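Local coordinates for beta-N-acetylhexosaminidase (Arthrobacter aurescens, PDB 3RCN), which probably hydrolyses terminal non-reducing N-acetylhexosamine residues of N-acetyl-beta-D-hexosaminides, at residues E78-E83 and V132-R137; G142-V147 and Q453-S458. All coordinates share one frame; numbering follows the deposited sequence.

From the N terminus, strand 80-84 is the first partner to appear. The chain then runs through strand 88-92 and helix 95-109 and returns on strand 125-134, where interaction 1 closes a loop of 48 residues by antiparallel pairing in the mixed sheet of family 20 domain 2. Strand 140-146 follows almost at once and opens interaction 2, which closes only after 305 more residues, when strand 449-456 pairs in parallel with it and joins the two ends of the catalytic barrel. The two loops therefore stand in series and neither nest nor cross. The centres of interaction 1 and interaction 2 lie about 27 Å apart, and the nearest atoms of interactions 1 and 2 about 10 Å.

Interaction 1: E78-E83 and V132-R137; sequences EAYRLE and VEDKPR
The carboxylate of D134, set beside Y80 on one face of the sheet, is gripped at both oxygens. OD1 accepts hydrogen bonds from the indole NE1 of W483 and the backbone N of W15, while D134 OD2 lies 2.7 Å from Y80 OH, a weak bond, and the same hydroxyl is also paired with T104 OG1. The Y80 ring has CG between the backbone N and the carbonyl carbon (chi1 71°), which lays it alongside D134 with one face against D134 CB. Ring and carboxylate planes stand 68° apart, and V132 CG1 approaches the ring obliquely.

Beneath these side chains the strands run antiparallel. Y80 and D134 form one hydrogen-bonded pair, with Y80 N to D134 O at 2.9 Å and D134 N to Y80 O at 3.0 Å. L82 and V132 form the next, with L82 N to V132 O at 2.7 Å, and here the two side chains meet CB to CB at 4.2 Å.

The intervening non-hydrogen-bonded pair puts R81 and E133 on the other face, where their aliphatic stems lie side by side. The charged ends do not join, R81 NE standing 5.0 Å from E133 OE2, and the guanidinium forms its salt bridge with D72. Beyond the strand ends, E78 crosses P136, OE1 and CB lying near the ring carbon CG, while its carboxylate is held by R141 and N170.

A phenylalanine in place of Y80 would probably leave D134 OD2 and T104 without the hydroxyl they share. The donors around D134 are consistent with a charged carboxylate, and through W483 this acid links the sheet of domain 2 to helix 474-483 of the catalytic domain.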
ATOM      1  N   GLU A  78      17.350 -15.616 -18.653  1.00 39.07           N
ATOM      2  CA  GLU A  78      16.353 -14.542 -18.556  1.00 32.56           C
ATOM      3  C   GLU A  78      15.545 -14.411 -19.836  1.00 38.28           C
ATOM      4  O   GLU A  78      14.734 -13.505 -19.974  1.00 43.86           O
ATOM      5  CB  GLU A  78      16.994 -13.191 -18.225  1.00 36.56           C
ATOM      6  CG  GLU A  78      17.387 -12.993 -16.763  1.00 47.00           C
ATOM      7  CD  GLU A  78      17.614 -11.523 -16.407  1.00 53.31           C
ATOM      8  OE1 GLU A  78      18.323 -10.830 -17.171  1.00 54.34           O
ATOM      9  OE2 GLU A  78      17.073 -11.061 -15.371  1.00 53.77           O
ATOM     10  N   ALA A  79      15.779 -15.314 -20.777  1.00 38.31           N
ATOM     11  CA  ALA A  79      15.151 -15.251 -22.090  1.00 40.55           C
ATOM     12  C   ALA A  79      13.969 -16.220 -22.189  1.00 44.52           C
ATOM     13  O   ALA A  79      13.949 -17.261 -21.535  1.00 51.14           O
ATOM     14  CB  ALA A  79      16.184 -15.538 -23.195  1.00 31.41           C
ATOM     15  N   TYR A  80      12.961 -15.856 -22.969  1.00 39.97           N
ATOM     16  CA  TYR A  80      11.820 -16.738 -23.158  1.00 41.91           C
ATOM     17  C   TYR A  80      11.262 -16.654 -24.572  1.00 40.18           C
ATOM     18  O   TYR A  80      11.528 -15.711 -25.315  1.00 37.30           O
ATOM     19  CB  TYR A  80      10.705 -16.397 -22.164  1.00 41.84           C
ATOM     20  CG  TYR A  80      10.061 -15.090 -22.504  1.00 37.44           C
ATOM     21  CD1 TYR A  80      10.554 -13.903 -21.978  1.00 36.64           C
ATOM     22  CD2 TYR A  80       8.997 -15.032 -23.388  1.00 29.29           C
ATOM     23  CE1 TYR A  80       9.998 -12.695 -22.306  1.00 31.82           C
ATOM     24  CE2 TYR A  80       8.432 -13.818 -23.725  1.00 35.73           C
ATOM     25  CZ  TYR A  80       8.935 -12.655 -23.170  1.00 33.08           C
ATOM     26  OH  TYR A  80       8.389 -11.441 -23.491  1.00 36.83           O
ATOM     27  N   ARG A  81      10.478 -17.660 -24.921  1.00 41.06           N
ATOM     28  CA  ARG A  81       9.715 -17.661 -26.151  1.00 49.78           C
ATOM     29  C   ARG A  81       8.250 -17.847 -25.754  1.00 47.51           C
ATOM     30  O   ARG A  81       7.947 -18.641 -24.860  1.00 46.65           O
ATOM     31  CB  ARG A  81      10.197 -18.800 -27.045  1.00 57.51           C
ATOM     32  CG  ARG A  81       9.793 -18.675 -28.494  1.00 69.95           C
ATOM     33  CD  ARG A  81      10.560 -19.674 -29.349  1.00 76.89           C
ATOM     34  NE  ARG A  81      10.392 -21.042 -28.862  1.00 81.36           N
ATOM     35  CZ  ARG A  81      11.369 -21.775 -28.329  1.00 80.39           C
ATOM     36  NH1 ARG A  81      12.595 -21.275 -28.231  1.00 76.09           N
ATOM     37  NH2 ARG A  81      11.125 -23.015 -27.906  1.00 75.86           N
ATOM     38  N   LEU A  82       7.342 -17.105 -26.384  1.00 44.59           N
ATOM     39  CA  LEU A  82       5.916 -17.227 -26.052  1.00 43.47           C
ATOM     40  C   LEU A  82       5.051 -17.526 -27.272  1.00 44.86           C
ATOM     41  O   LEU A  82       5.044 -16.791 -28.262  1.00 39.26           O
ATOM     42  CB  LEU A  82       5.413 -15.990 -25.294  1.00 41.82           C
ATOM     43  CG  LEU A  82       3.909 -15.718 -25.210  1.00 43.57           C
ATOM     44  CD1 LEU A  82       3.134 -16.959 -24.852  1.00 50.21           C
ATOM     45  CD2 LEU A  82       3.644 -14.632 -24.194  1.00 42.10           C
ATOM     46  N   GLU A  83       4.311 -18.619 -27.184  1.00 56.14           N
ATOM     47  CA  GLU A  83       3.587 -19.140 -28.331  1.00 65.13           C
ATOM     48  C   GLU A  83       2.106 -19.334 -28.023  1.00 61.73           C
ATOM     49  O   GLU A  83       1.751 -19.993 -27.044  1.00 57.40           O
ATOM     50  CB  GLU A  83       4.218 -20.464 -28.767  1.00 79.39           C
ATOM     51  CG  GLU A  83       3.615 -21.046 -30.021  1.00 92.87           C
ATOM     52  CD  GLU A  83       3.767 -20.122 -31.207  1.00 99.79           C
ATOM     53  OE1 GLU A  83       4.825 -19.452 -31.308  1.00 94.97           O
ATOM     54  OE2 GLU A  83       2.823 -20.063 -32.028  1.00103.60           O
ATOM     55  N   VAL A 132       6.218 -14.747 -29.768  1.00 58.17           N
ATOM     56  CA  VAL A 132       7.175 -13.776 -29.247  1.00 49.07           C
ATOM     57  C   VAL A 132       8.492 -14.436 -28.857  1.00 43.47           C
ATOM     58  O   VAL A 132       8.505 -15.503 -28.249  1.00 48.14           O
ATOM     59  CB  VAL A 132       6.624 -13.042 -28.015  1.00 42.03           C
ATOM     60  CG1 VAL A 132       7.575 -11.920 -27.594  1.00 43.22           C
ATOM     61  CG2 VAL A 132       5.241 -12.506 -28.289  1.00 37.04           C
ATOM     62  N   GLU A 133       9.596 -13.791 -29.205  1.00 41.24           N
ATOM     63  CA  GLU A 133      10.914 -14.223 -28.746  1.00 49.03           C
ATOM     64  C   GLU A 133      11.630 -13.053 -28.093  1.00 48.06           C
ATOM     65  O   GLU A 133      11.752 -11.980 -28.690  1.00 42.53           O
ATOM     66  CB  GLU A 133      11.739 -14.792 -29.900  1.00 61.13           C
ATOM     67  CG  GLU A 133      11.285 -16.173 -30.341  1.00 77.02           C
ATOM     68  CD  GLU A 133      11.951 -16.634 -31.621  1.00 89.13           C
ATOM     69  OE1 GLU A 133      13.041 -16.112 -31.946  1.00 94.91           O
ATOM     70  OE2 GLU A 133      11.376 -17.517 -32.303  1.00 90.47           O
ATOM     71  N   ASP A 134      12.103 -13.262 -26.865  1.00 47.61           N
ATOM     72  CA  ASP A 134      12.520 -12.148 -26.031  1.00 39.28           C
ATOM     73  C   ASP A 134      13.710 -12.456 -25.120  1.00 44.23           C
ATOM     74  O   ASP A 134      13.807 -13.548 -24.557  1.00 45.81           O
ATOM     75  CB  ASP A 134      11.333 -11.706 -25.176  1.00 39.37           C
ATOM     76  CG  ASP A 134      11.313 -10.214 -24.938  1.00 43.55           C
ATOM     77  OD1 ASP A 134      12.270  -9.533 -25.359  1.00 45.23           O
ATOM     78  OD2 ASP A 134      10.340  -9.727 -24.329  1.00 37.62           O
ATOM     79  N   LYS A 135      14.611 -11.483 -24.990  1.00 41.03           N
ATOM     80  CA  LYS A 135      15.710 -11.525 -24.032  1.00 42.82           C
ATOM     81  C   LYS A 135      16.032 -10.108 -23.549  1.00 43.29           C
ATOM     82  O   LYS A 135      15.661  -9.137 -24.202  1.00 45.49           O
ATOM     83  CB  LYS A 135      16.949 -12.198 -24.638  1.00 48.73           C
ATOM     84  CG  LYS A 135      17.896 -11.260 -25.379  1.00 55.45           C
ATOM     85  CD  LYS A 135      17.372 -10.844 -26.746  1.00 60.10           C
ATOM     86  CE  LYS A 135      18.295 -11.341 -27.854  1.00 64.42           C
ATOM     87  NZ  LYS A 135      19.733 -10.998 -27.587  1.00 62.22           N
ATOM     88  N   PRO A 136      16.674  -9.979 -22.378  1.00 37.49           N
ATOM     89  CA  PRO A 136      17.143  -8.659 -21.935  1.00 36.09           C
ATOM     90  C   PRO A 136      18.393  -8.162 -22.682  1.00 38.57           C
ATOM     91  O   PRO A 136      19.299  -8.948 -22.948  1.00 41.68           O
ATOM     92  CB  PRO A 136      17.472  -8.885 -20.454  1.00 33.90           C
ATOM     93  CG  PRO A 136      17.826 -10.319 -20.361  1.00 33.11           C
ATOM     94  CD  PRO A 136      16.971 -11.034 -21.394  1.00 39.14           C
ATOM     95  N   ARG A 137      18.434  -6.866 -22.985  1.00 38.62           N
ATOM     96  CA  ARG A 137      19.617  -6.229 -23.538  1.00 40.13           C
ATOM     97  C   ARG A 137      20.682  -6.112 -22.465  1.00 40.37           C
ATOM     98  O   ARG A 137      21.816  -6.510 -22.683  1.00 39.50           O
ATOM     99  CB  ARG A 137      19.291  -4.840 -24.077  1.00 43.08           C
ATOM    100  CG  ARG A 137      20.515  -4.021 -24.432  1.00 42.82           C
ATOM    101  CD  ARG A 137      20.126  -2.618 -24.878  1.00 48.53           C
ATOM    102  NE  ARG A 137      21.281  -1.880 -25.384  1.00 55.66           N
ATOM    103  CZ  ARG A 137      21.341  -0.556 -25.509  1.00 53.99           C
ATOM    104  NH1 ARG A 137      20.308   0.204 -25.163  1.00 54.42           N
ATOM    105  NH2 ARG A 137      22.443   0.012 -25.978  1.00 46.96           N
TER

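Interaction 2: G142-V147 and Q453-S458; sequences GTMLDV and QANIWS
M144, a selenomethionine, reaches from its strand across N455 to the indole of W457. M144 CB lies beside the amide oxygen N455 OD1, with Q453 NE2 3.8 Å from that CB. That oxygen is engaged, for Q453 NE2 donates to N455 OD1 at 2.8 Å, on a lone pair in the carbonyl plane, while Q453 OE1 is taken by Y140. CG, anti to the backbone N (chi1 -163°), stays near N455 OD1, and bends at the next two torsions carry the chain over the six-membered ring of W457. SE sits 3.8 Å from the centroid of that ring, a Met-aromatic contact made over the face. The methyl CE lies closer to the ring normal, only 8° off it and 3.7 Å from the centroid, so the tip adds a CH-pi contact and also lies by I456 O.

D146 meets the same indole differently, its OD2 lying at the edge near CE3. D146 OD2 accepts S458 N at 3.0 Å from above the carboxylate plane and also forms a salt bridge with R149, while OD1 takes the backbone N of A148. S458 OG donates a second bond, to D146 O at 2.7 Å, so S458 is tied to D146 twice where the regular pairing ends. Before that point the parallel backbones are joined by M144 N to A454 O at 2.7 Å and by bonds from I456 N and D146 N.

W457 also meets H175 edge-to-face and lies about 7 Å, side chain to side chain, from E316, the predicted proton donor, consistent with a place in the active-site wall. On the face of the sheet opposite M144 and N455, T143, L145 and I456 pack against F160 of helix 154-166, and strand 140-146 pairs on its other flank with strand 171-178.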
ATOM      1  N   GLY A 142      18.278  -1.773 -13.155  1.00 32.90           N
ATOM      2  CA  GLY A 142      18.090  -1.391 -11.777  1.00 19.37           C
ATOM      3  C   GLY A 142      17.128  -0.273 -11.496  1.00 29.32           C
ATOM      4  O   GLY A 142      16.774   0.497 -12.381  1.00 34.57           O
ATOM      5  N   THR A 143      16.779  -0.144 -10.224  1.00 30.06           N
ATOM      6  CA  THR A 143      16.161   1.053  -9.697  1.00 30.45           C
ATOM      7  C   THR A 143      16.650   1.192  -8.274  1.00 29.34           C
ATOM      8  O   THR A 143      16.710   0.214  -7.516  1.00 26.10           O
ATOM      9  CB  THR A 143      14.613   0.960  -9.660  1.00 43.23           C
ATOM     10  OG1 THR A 143      14.099   0.843 -10.991  1.00 47.40           O
ATOM     11  CG2 THR A 143      14.036   2.197  -9.016  1.00 34.15           C
HETATM   12  N   MSE A 144      16.975   2.414  -7.899  1.00 38.17           N
HETATM   13  CA  MSE A 144      17.304   2.689  -6.520  1.00 40.06           C
HETATM   14  C   MSE A 144      16.147   3.394  -5.849  1.00 42.22           C
HETATM   15  O   MSE A 144      15.472   4.226  -6.441  1.00 47.39           O
HETATM   16  CB  MSE A 144      18.534   3.559  -6.426  1.00 38.50           C
HETATM   17  CG  MSE A 144      19.144   3.535  -5.063  1.00 45.62           C
HETATM   18 SE   MSE A 144      19.857   5.270  -4.615  0.75 43.76          SE
HETATM   19  CE  MSE A 144      18.144   6.139  -4.303  1.00 25.70           C
ATOM     20  N   LEU A 145      15.931   3.048  -4.598  1.00 35.24           N
ATOM     21  CA  LEU A 145      14.848   3.605  -3.843  1.00 24.77           C
ATOM     22  C   LEU A 145      15.418   4.152  -2.550  1.00 29.20           C
ATOM     23  O   LEU A 145      15.968   3.402  -1.743  1.00 35.32           O
ATOM     24  CB  LEU A 145      13.843   2.501  -3.555  1.00 34.21           C
ATOM     25  CG  LEU A 145      12.617   2.873  -2.732  1.00 43.80           C
ATOM     26  CD1 LEU A 145      11.990   4.175  -3.254  1.00 48.09           C
ATOM     27  CD2 LEU A 145      11.637   1.711  -2.757  1.00 40.79           C
ATOM     28  N   ASP A 146      15.276   5.456  -2.332  1.00 25.73           N
ATOM     29  CA  ASP A 146      15.789   6.047  -1.111  1.00 25.02           C
ATOM     30  C   ASP A 146      14.649   6.030  -0.068  1.00 36.66           C
ATOM     31  O   ASP A 146      13.672   6.775  -0.156  1.00 35.14           O
ATOM     32  CB  ASP A 146      16.204   7.481  -1.456  1.00 30.33           C
ATOM     33  CG  ASP A 146      16.600   8.299  -0.244  1.00 38.79           C
ATOM     34  OD1 ASP A 146      16.786   7.715   0.847  1.00 39.23           O
ATOM     35  OD2 ASP A 146      16.730   9.539  -0.405  1.00 37.19           O
ATOM     36  N   VAL A 147      14.782   5.140   0.908  1.00 36.11           N
ATOM     37  CA  VAL A 147      13.895   5.089   2.058  1.00 28.46           C
ATOM     38  C   VAL A 147      14.501   5.737   3.298  1.00 26.11           C
ATOM     39  O   VAL A 147      13.940   5.687   4.387  1.00 33.27           O
ATOM     40  CB  VAL A 147      13.442   3.666   2.351  1.00 24.44           C
ATOM     41  CG1 VAL A 147      12.876   3.048   1.089  1.00 17.75           C
ATOM     42  CG2 VAL A 147      14.602   2.850   2.894  1.00 19.96           C
ATOM     43  N   GLN A 453      20.988   1.853 -14.146  1.00 38.92           N
ATOM     44  CA  GLN A 453      20.083   1.977 -13.021  1.00 42.30           C
ATOM     45  C   GLN A 453      19.494   3.388 -12.932  1.00 43.39           C
ATOM     46  O   GLN A 453      20.181   4.374 -13.194  1.00 45.41           O
ATOM     47  CB  GLN A 453      20.854   1.599 -11.761  1.00 40.03           C
ATOM     48  CG  GLN A 453      20.239   1.966 -10.452  1.00 43.36           C
ATOM     49  CD  GLN A 453      21.178   1.620  -9.311  1.00 47.80           C
ATOM     50  OE1 GLN A 453      21.601   0.471  -9.176  1.00 50.46           O
ATOM     51  NE2 GLN A 453      21.536   2.615  -8.501  1.00 44.73           N
ATOM     52  N   ALA A 454      18.224   3.484 -12.559  1.00 34.39           N
ATOM     53  CA  ALA A 454      17.604   4.778 -12.317  1.00 33.24           C
ATOM     54  C   ALA A 454      17.491   5.004 -10.808  1.00 33.65           C
ATOM     55  O   ALA A 454      17.135   4.090 -10.062  1.00 30.73           O
ATOM     56  CB  ALA A 454      16.232   4.847 -12.975  1.00 31.18           C
ATOM     57  N   ASN A 455      17.808   6.217 -10.364  1.00 34.19           N
ATOM     58  CA  ASN A 455      17.798   6.537  -8.937  1.00 41.24           C
ATOM     59  C   ASN A 455      16.678   7.501  -8.562  1.00 39.04           C
ATOM     60  O   ASN A 455      16.489   8.527  -9.213  1.00 31.99           O
ATOM     61  CB  ASN A 455      19.148   7.121  -8.495  1.00 41.02           C
ATOM     62  CG  ASN A 455      20.298   6.145  -8.686  1.00 45.95           C
ATOM     63  OD1 ASN A 455      20.087   4.943  -8.781  1.00 45.56           O
ATOM     64  ND2 ASN A 455      21.522   6.660  -8.735  1.00 48.36           N
ATOM     65  N   ILE A 456      15.933   7.158  -7.516  1.00 38.99           N
ATOM     66  CA  ILE A 456      14.903   8.039  -6.993  1.00 37.39           C
ATOM     67  C   ILE A 456      15.273   8.503  -5.578  1.00 35.91           C
ATOM     68  O   ILE A 456      15.095   7.765  -4.602  1.00 32.14           O
ATOM     69  CB  ILE A 456      13.576   7.251  -6.938  1.00 38.37           C
ATOM     70  CG1 ILE A 456      13.367   6.501  -8.262  1.00 34.35           C
ATOM     71  CG2 ILE A 456      12.398   8.155  -6.602  1.00 39.51           C
ATOM     72  CD1 ILE A 456      12.275   5.454  -8.207  1.00 33.43           C
ATOM     73  N   TRP A 457      15.702   9.757  -5.453  1.00 32.06           N
ATOM     74  CA  TRP A 457      16.078  10.286  -4.147  1.00 28.11           C
ATOM     75  C   TRP A 457      14.850  10.924  -3.532  1.00 30.82           C
ATOM     76  O   TRP A 457      14.108  11.619  -4.211  1.00 29.33           O
ATOM     77  CB  TRP A 457      17.221  11.284  -4.270  1.00 30.82           C
ATOM     78  CG  TRP A 457      18.440  10.649  -4.861  1.00 40.15           C
ATOM     79  CD1 TRP A 457      18.859  10.732  -6.155  1.00 40.37           C
ATOM     80  CD2 TRP A 457      19.371   9.795  -4.190  1.00 31.45           C
ATOM     81  NE1 TRP A 457      19.992   9.993  -6.329  1.00 40.07           N
ATOM     82  CE2 TRP A 457      20.334   9.409  -5.135  1.00 37.69           C
ATOM     83  CE3 TRP A 457      19.492   9.334  -2.874  1.00 34.17           C
ATOM     84  CZ2 TRP A 457      21.413   8.583  -4.814  1.00 34.79           C
ATOM     85  CZ3 TRP A 457      20.554   8.511  -2.552  1.00 43.20           C
ATOM     86  CH2 TRP A 457      21.504   8.143  -3.520  1.00 40.84           C
ATOM     87  N   SER A 458      14.620  10.629  -2.260  1.00 33.66           N
ATOM     88  CA  SER A 458      13.340  10.896  -1.602  1.00 30.58           C
ATOM     89  C   SER A 458      13.206  12.180  -0.780  1.00 37.83           C
ATOM     90  O   SER A 458      12.218  12.336  -0.066  1.00 46.95           O
ATOM     91  CB  SER A 458      12.814   9.672  -0.844  1.00 24.87           C
ATOM     92  OG  SER A 458      13.570   9.415   0.324  1.00 32.56           O
TER